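Local coordinates for homoserine kinase (Listeria monocytogenes, PDB 3HUL), which probably catalyses the ATP-dependent phosphorylation of L-homoserine to O-phospho-L-homoserine, a late step of threonine biosynthesis, at residues A[19-31]-A[274-286]. Residues are numbered along the deposited sequence; the frame is centred on the assembly and turned at random.
Sequences DSCGLALTLYLTL and ADVLLLDVEGSGA
Thr26 is bonded twice to the backbone of Asp280: its hydroxyl OG1 accepts a nearly straight bond from Asp280 N (2.8 Å), and Thr26 N donates to Asp280 O (3.0 Å) along a more bent path. With chi1 at 49°, OG1 is turned to meet both Asp280 N and a water that joins it to Leu278 O. Two residues on, Glu282 N donates to Ala24 O (3.0 Å). Tyr28 OH donates a hydrogen bond to Glu282 OE1 (2.6 Å), which lies at the ring edge, the carboxylate turned 56° from the ring. Glu282 reaches it through a bend at chi2 (55°), while its OE2 takes Ser284 N on the anti lone pair, so both carboxylate oxygens are held. Leu279 divides its methyls, CD1 against Leu25 CD1 (3.8 Å) and CD2 against Leu27 CG (3.8 Å); Leu23 CD1 meets Val281 CG1. Outside the two segments, Arg6 makes a cation-pi contact with the Tyr28 ring, Asp79 accepts from Tyr28 N, and Leu25 nears Leu86 of the predicted ATP site. The bridge Leu25–Val281, beside the inverse gamma turn centred on Thr26, helps link the mixed sheet holding 21-25 and 27-36 to the four-stranded antiparallel sheet edged by 275-280, in the GHMP kinase fold.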
ATOM      1  N   ASP A  19      -4.695  16.044  16.539  1.00 28.55           N
ATOM      2  CA  ASP A  19      -5.907  15.271  16.845  1.00 28.25           C
ATOM      3  C   ASP A  19      -6.239  14.210  15.757  1.00 27.67           C
ATOM      4  O   ASP A  19      -7.415  13.837  15.552  1.00 27.57           O
ATOM      5  CB  ASP A  19      -7.120  16.187  17.099  1.00 28.40           C
ATOM      6  CG  ASP A  19      -7.107  16.837  18.487  1.00 30.47           C
ATOM      7  OD1 ASP A  19      -6.180  16.583  19.302  1.00 29.90           O
ATOM      8  OD2 ASP A  19      -8.052  17.611  18.768  1.00 32.72           O
ATOM      9  N   SER A  20      -5.208  13.723  15.069  1.00 26.16           N
ATOM     10  CA  SER A  20      -5.428  12.840  13.946  1.00 25.38           C
ATOM     11  C   SER A  20      -4.497  11.631  13.892  1.00 24.85           C
ATOM     12  O   SER A  20      -4.967  10.485  13.834  1.00 24.19           O
ATOM     13  CB  SER A  20      -5.375  13.627  12.641  1.00 25.22           C
ATOM     14  OG  SER A  20      -5.558  12.744  11.549  1.00 28.98           O
ATOM     15  N   CYS A  21      -3.189  11.882  13.877  1.00 23.42           N
ATOM     16  CA  CYS A  21      -2.221  10.808  13.706  1.00 23.77           C
ATOM     17  C   CYS A  21      -1.554  10.428  15.033  1.00 22.93           C
ATOM     18  O   CYS A  21      -1.148  11.295  15.831  1.00 22.06           O
ATOM     19  CB  CYS A  21      -1.149  11.213  12.674  1.00 24.42           C
ATOM     20  SG  CYS A  21      -1.826  11.619  11.027  1.00 29.08           S
ATOM     21  N   GLY A  22      -1.412   9.127  15.244  1.00 22.18           N
ATOM     22  CA  GLY A  22      -0.771   8.635  16.440  1.00 21.60           C
ATOM     23  C   GLY A  22      -0.267   7.234  16.237  1.00 21.59           C
ATOM     24  O   GLY A  22      -0.675   6.545  15.293  1.00 21.33           O
ATOM     25  N   LEU A  23       0.568   6.791  17.167  1.00 21.15           N
ATOM     26  CA  LEU A  23       1.434   5.639  16.954  1.00 22.71           C
ATOM     27  C   LEU A  23       1.643   4.954  18.295  1.00 22.11           C
ATOM     28  O   LEU A  23       1.996   5.629  19.273  1.00 22.75           O
ATOM     29  CB  LEU A  23       2.780   6.115  16.341  1.00 22.66           C
ATOM     30  CG  LEU A  23       3.928   5.146  15.996  1.00 25.72           C
ATOM     31  CD1 LEU A  23       3.512   4.152  14.903  1.00 26.07           C
ATOM     32  CD2 LEU A  23       5.124   5.930  15.508  1.00 25.43           C
ATOM     33  N   ALA A  24       1.392   3.644  18.344  1.00 21.70           N
ATOM     34  CA  ALA A  24       1.561   2.855  19.561  1.00 22.18           C
ATOM     35  C   ALA A  24       3.029   2.523  19.742  1.00 22.66           C
ATOM     36  O   ALA A  24       3.733   2.309  18.764  1.00 22.89           O
ATOM     37  CB  ALA A  24       0.697   1.554  19.536  1.00 20.80           C
ATOM     38  N   LEU A  25       3.467   2.470  20.996  1.00 23.16           N
ATOM     39  CA  LEU A  25       4.884   2.294  21.353  1.00 24.01           C
ATOM     40  C   LEU A  25       5.086   1.181  22.393  1.00 24.63           C
ATOM     41  O   LEU A  25       4.149   0.827  23.106  1.00 24.46           O
ATOM     42  CB  LEU A  25       5.450   3.608  21.901  1.00 23.86           C
ATOM     43  CG  LEU A  25       5.422   4.814  20.969  1.00 23.75           C
ATOM     44  CD1 LEU A  25       6.013   6.009  21.709  1.00 25.18           C
ATOM     45  CD2 LEU A  25       6.229   4.491  19.716  1.00 22.58           C
ATOM     46  N   THR A  26       6.305   0.638  22.467  1.00 25.50           N
ATOM     47  CA  THR A  26       6.603  -0.500  23.342  1.00 26.14           C
ATOM     48  C   THR A  26       6.835  -0.080  24.811  1.00 27.34           C
ATOM     49  O   THR A  26       7.905  -0.312  25.365  1.00 28.50           O
ATOM     50  CB  THR A  26       7.822  -1.318  22.807  1.00 26.17           C
ATOM     51  OG1 THR A  26       8.886  -0.423  22.517  1.00 24.23           O
ATOM     52  CG2 THR A  26       7.466  -2.102  21.502  1.00 24.88           C
ATOM     53  N   LEU A  27       5.851   0.590  25.412  1.00 28.09           N
ATOM     54  CA  LEU A  27       5.793   0.762  26.867  1.00 28.80           C
ATOM     55  C   LEU A  27       4.369   0.390  27.212  1.00 28.41           C
ATOM     56  O   LEU A  27       3.480   0.582  26.376  1.00 28.01           O
ATOM     57  CB  LEU A  27       6.090   2.194  27.295  1.00 28.64           C
ATOM     58  CG  LEU A  27       7.513   2.729  27.175  1.00 31.34           C
ATOM     59  CD1 LEU A  27       7.488   4.239  27.460  1.00 29.77           C
ATOM     60  CD2 LEU A  27       8.533   1.995  28.110  1.00 30.76           C
ATOM     61  N   TYR A  28       4.162  -0.166  28.398  1.00 28.30           N
ATOM     62  CA  TYR A  28       2.885  -0.818  28.721  1.00 29.63           C
ATOM     63  C   TYR A  28       2.288  -0.475  30.062  1.00 29.92           C
ATOM     64  O   TYR A  28       2.997  -0.227  31.029  1.00 30.49           O
ATOM     65  CB  TYR A  28       2.973  -2.343  28.587  1.00 28.98           C
ATOM     66  CG  TYR A  28       3.587  -2.768  27.280  1.00 30.14           C
ATOM     67  CD1 TYR A  28       2.836  -2.752  26.098  1.00 29.78           C
ATOM     68  CD2 TYR A  28       4.926  -3.141  27.215  1.00 29.28           C
ATOM     69  CE1 TYR A  28       3.393  -3.121  24.906  1.00 29.07           C
ATOM     70  CE2 TYR A  28       5.499  -3.507  26.026  1.00 29.44           C
ATOM     71  CZ  TYR A  28       4.722  -3.496  24.871  1.00 30.69           C
ATOM     72  OH  TYR A  28       5.281  -3.856  23.679  1.00 29.80           O
ATOM     73  N   LEU A  29       0.966  -0.434  30.063  1.00 30.98           N
ATOM     74  CA  LEU A  29       0.156  -0.444  31.247  1.00 32.28           C
ATOM     75  C   LEU A  29      -0.363  -1.856  31.276  1.00 33.01           C
ATOM     76  O   LEU A  29      -1.006  -2.308  30.313  1.00 32.95           O
ATOM     77  CB  LEU A  29      -0.968   0.595  31.142  1.00 31.96           C
ATOM     78  CG  LEU A  29      -2.144   0.699  32.139  1.00 34.60           C
ATOM     79  CD1 LEU A  29      -1.936  -0.050  33.421  1.00 35.20           C
ATOM     80  CD2 LEU A  29      -2.488   2.151  32.434  1.00 34.49           C
ATOM     81  N   THR A  30      -0.012  -2.568  32.350  1.00 34.07           N
ATOM     82  CA  THR A  30      -0.437  -3.945  32.569  1.00 35.70           C
ATOM     83  C   THR A  30      -1.300  -4.100  33.838  1.00 36.66           C
ATOM     84  O   THR A  30      -0.851  -3.798  34.954  1.00 36.26           O
ATOM     85  CB  THR A  30       0.769  -4.917  32.664  1.00 35.83           C
ATOM     86  OG1 THR A  30       1.620  -4.750  31.516  1.00 36.15           O
ATOM     87  CG2 THR A  30       0.276  -6.366  32.714  1.00 35.03           C
ATOM     88  N   LEU A  31      -2.520  -4.590  33.651  1.00 37.52           N
ATOM     89  CA  LEU A  31      -3.404  -4.929  34.764  1.00 39.43           C
ATOM     90  C   LEU A  31      -3.509  -6.428  34.964  1.00 40.62           C
ATOM     91  O   LEU A  31      -3.685  -7.180  33.999  1.00 40.87           O
ATOM     92  CB  LEU A  31      -4.815  -4.390  34.534  1.00 39.04           C
ATOM     93  CG  LEU A  31      -5.010  -2.886  34.560  1.00 39.54           C
ATOM     94  CD1 LEU A  31      -6.410  -2.561  34.048  1.00 40.52           C
ATOM     95  CD2 LEU A  31      -4.784  -2.320  35.949  1.00 40.40           C
ATOM     96  N   ALA A 274      17.153  13.922  31.434  1.00 42.90           N
ATOM     97  CA  ALA A 274      16.071  13.037  31.010  1.00 42.00           C
ATOM     98  C   ALA A 274      16.630  11.653  30.788  1.00 41.45           C
ATOM     99  O   ALA A 274      17.780  11.511  30.397  1.00 41.34           O
ATOM    100  CB  ALA A 274      15.436  13.557  29.711  1.00 41.88           C
ATOM    101  N   ASP A 275      15.819  10.632  31.033  1.00 41.02           N
ATOM    102  CA  ASP A 275      16.191   9.284  30.674  1.00 40.32           C
ATOM    103  C   ASP A 275      16.080   9.166  29.148  1.00 39.91           C
ATOM    104  O   ASP A 275      15.143   9.700  28.529  1.00 40.19           O
ATOM    105  CB  ASP A 275      15.285   8.286  31.382  1.00 40.55           C
ATOM    106  CG  ASP A 275      15.447   8.323  32.910  1.00 43.42           C
ATOM    107  OD1 ASP A 275      16.603   8.434  33.396  1.00 44.50           O
ATOM    108  OD2 ASP A 275      14.419   8.226  33.629  1.00 44.37           O
ATOM    109  N   VAL A 276      17.062   8.517  28.547  1.00 38.37           N
ATOM    110  CA  VAL A 276      17.051   8.256  27.123  1.00 37.06           C
ATOM    111  C   VAL A 276      16.712   6.793  26.909  1.00 36.89           C
ATOM    112  O   VAL A 276      17.508   5.907  27.256  1.00 36.84           O
ATOM    113  CB  VAL A 276      18.377   8.582  26.491  1.00 37.07           C
ATOM    114  CG1 VAL A 276      18.275   8.394  24.981  1.00 35.99           C
ATOM    115  CG2 VAL A 276      18.774  10.047  26.838  1.00 35.94           C
ATOM    116  N   LEU A 277      15.524   6.548  26.358  1.00 35.51           N
ATOM    117  CA  LEU A 277      14.986   5.197  26.239  1.00 35.63           C
ATOM    118  C   LEU A 277      14.800   4.800  24.786  1.00 34.12           C
ATOM    119  O   LEU A 277      14.518   5.633  23.949  1.00 33.60           O
ATOM    120  CB  LEU A 277      13.655   5.079  26.987  1.00 35.76           C
ATOM    121  CG  LEU A 277      13.676   4.457  28.388  1.00 40.24           C
ATOM    122  CD1 LEU A 277      14.545   5.236  29.386  1.00 40.82           C
ATOM    123  CD2 LEU A 277      12.237   4.327  28.930  1.00 42.25           C
ATOM    124  N   LEU A 278      14.973   3.521  24.501  1.00 33.18           N
ATOM    125  CA  LEU A 278      14.775   3.009  23.154  1.00 32.89           C
ATOM    126  C   LEU A 278      13.398   2.354  23.072  1.00 31.98           C
ATOM    127  O   LEU A 278      13.055   1.455  23.848  1.00 31.81           O
ATOM    128  CB  LEU A 278      15.899   2.037  22.765  1.00 33.05           C
ATOM    129  CG  LEU A 278      16.044   1.468  21.348  1.00 36.40           C
ATOM    130  CD1 LEU A 278      15.828   2.495  20.259  1.00 38.05           C
ATOM    131  CD2 LEU A 278      17.435   0.855  21.191  1.00 38.24           C
ATOM    132  N   LEU A 279      12.583   2.851  22.152  1.00 30.93           N
ATOM    133  CA  LEU A 279      11.241   2.294  21.970  1.00 29.65           C
ATOM    134  C   LEU A 279      11.076   1.791  20.554  1.00 28.44           C
ATOM    135  O   LEU A 279      11.693   2.315  19.654  1.00 27.78           O
ATOM    136  CB  LEU A 279      10.197   3.367  22.256  1.00 29.85           C
ATOM    137  CG  LEU A 279      10.418   4.290  23.452  1.00 30.73           C
ATOM    138  CD1 LEU A 279       9.382   5.376  23.422  1.00 33.48           C
ATOM    139  CD2 LEU A 279      10.373   3.539  24.796  1.00 32.02           C
ATOM    140  N   ASP A 280      10.222   0.785  20.370  1.00 27.54           N
ATOM    141  CA  ASP A 280       9.815   0.368  19.058  1.00 27.01           C
ATOM    142  C   ASP A 280       8.341   0.711  18.808  1.00 26.34           C
ATOM    143  O   ASP A 280       7.589   0.997  19.750  1.00 25.97           O
ATOM    144  CB  ASP A 280      10.062  -1.134  18.875  1.00 27.97           C
ATOM    145  CG  ASP A 280      11.554  -1.479  18.766  1.00 31.66           C
ATOM    146  OD1 ASP A 280      12.252  -0.956  17.877  1.00 35.64           O
ATOM    147  OD2 ASP A 280      12.031  -2.283  19.574  1.00 35.95           O
ATOM    148  N   VAL A 281       7.937   0.665  17.534  1.00 25.38           N
ATOM    149  CA  VAL A 281       6.521   0.671  17.149  1.00 24.51           C
ATOM    150  C   VAL A 281       5.897  -0.604  17.688  1.00 24.33           C
ATOM    151  O   VAL A 281       6.444  -1.681  17.501  1.00 24.42           O
ATOM    152  CB  VAL A 281       6.336   0.768  15.601  1.00 24.17           C
ATOM    153  CG1 VAL A 281       4.882   0.593  15.186  1.00 23.36           C
ATOM    154  CG2 VAL A 281       6.912   2.125  15.048  1.00 23.96           C
ATOM    155  N   GLU A 282       4.773  -0.480  18.390  1.00 23.95           N
ATOM    156  CA  GLU A 282       4.045  -1.653  18.872  1.00 24.18           C
ATOM    157  C   GLU A 282       2.871  -1.945  17.916  1.00 23.95           C
ATOM    158  O   GLU A 282       1.960  -1.125  17.748  1.00 23.01           O
ATOM    159  CB  GLU A 282       3.592  -1.455  20.343  1.00 24.67           C
ATOM    160  CG  GLU A 282       2.615  -2.507  20.891  1.00 26.76           C
ATOM    161  CD  GLU A 282       3.136  -3.939  20.752  1.00 30.64           C
ATOM    162  OE1 GLU A 282       4.118  -4.297  21.439  1.00 33.70           O
ATOM    163  OE2 GLU A 282       2.556  -4.716  19.962  1.00 32.96           O
ATOM    164  N   GLY A 283       2.925  -3.111  17.287  1.00 24.77           N
ATOM    165  CA  GLY A 283       1.964  -3.517  16.282  1.00 26.20           C
ATOM    166  C   GLY A 283       0.614  -3.936  16.822  1.00 27.81           C
ATOM    167  O   GLY A 283      -0.377  -3.842  16.106  1.00 27.38           O
ATOM    168  N   SER A 284       0.566  -4.395  18.080  1.00 28.84           N
ATOM    169  CA  SER A 284      -0.679  -4.912  18.658  1.00 29.84           C
ATOM    170  C   SER A 284      -1.321  -3.871  19.547  1.00 30.13           C
ATOM    171  O   SER A 284      -0.647  -3.224  20.338  1.00 30.44           O
ATOM    172  CB  SER A 284      -0.399  -6.144  19.513  1.00 30.02           C
ATOM    173  OG  SER A 284       0.427  -7.064  18.819  1.00 32.76           O
ATOM    174  N   GLY A 285      -2.628  -3.715  19.441  1.00 29.99           N
ATOM    175  CA  GLY A 285      -3.310  -2.846  20.358  1.00 30.61           C
ATOM    176  C   GLY A 285      -3.561  -3.559  21.680  1.00 31.44           C
ATOM    177  O   GLY A 285      -3.033  -4.644  21.931  1.00 30.89           O
ATOM    178  N   ALA A 286      -4.382  -2.933  22.516  1.00 31.98           N
ATOM    179  CA  ALA A 286      -4.744  -3.461  23.819  1.00 32.25           C
ATOM    180  C   ALA A 286      -5.154  -4.936  23.740  1.00 33.31           C
ATOM    181  O   ALA A 286      -5.937  -5.330  22.876  1.00 32.65           O
ATOM    182  CB  ALA A 286      -5.865  -2.624  24.401  1.00 31.57           C
TER
HETATM  183  O   HOH W   1      11.173  -0.705  24.215  1.00 40.96           O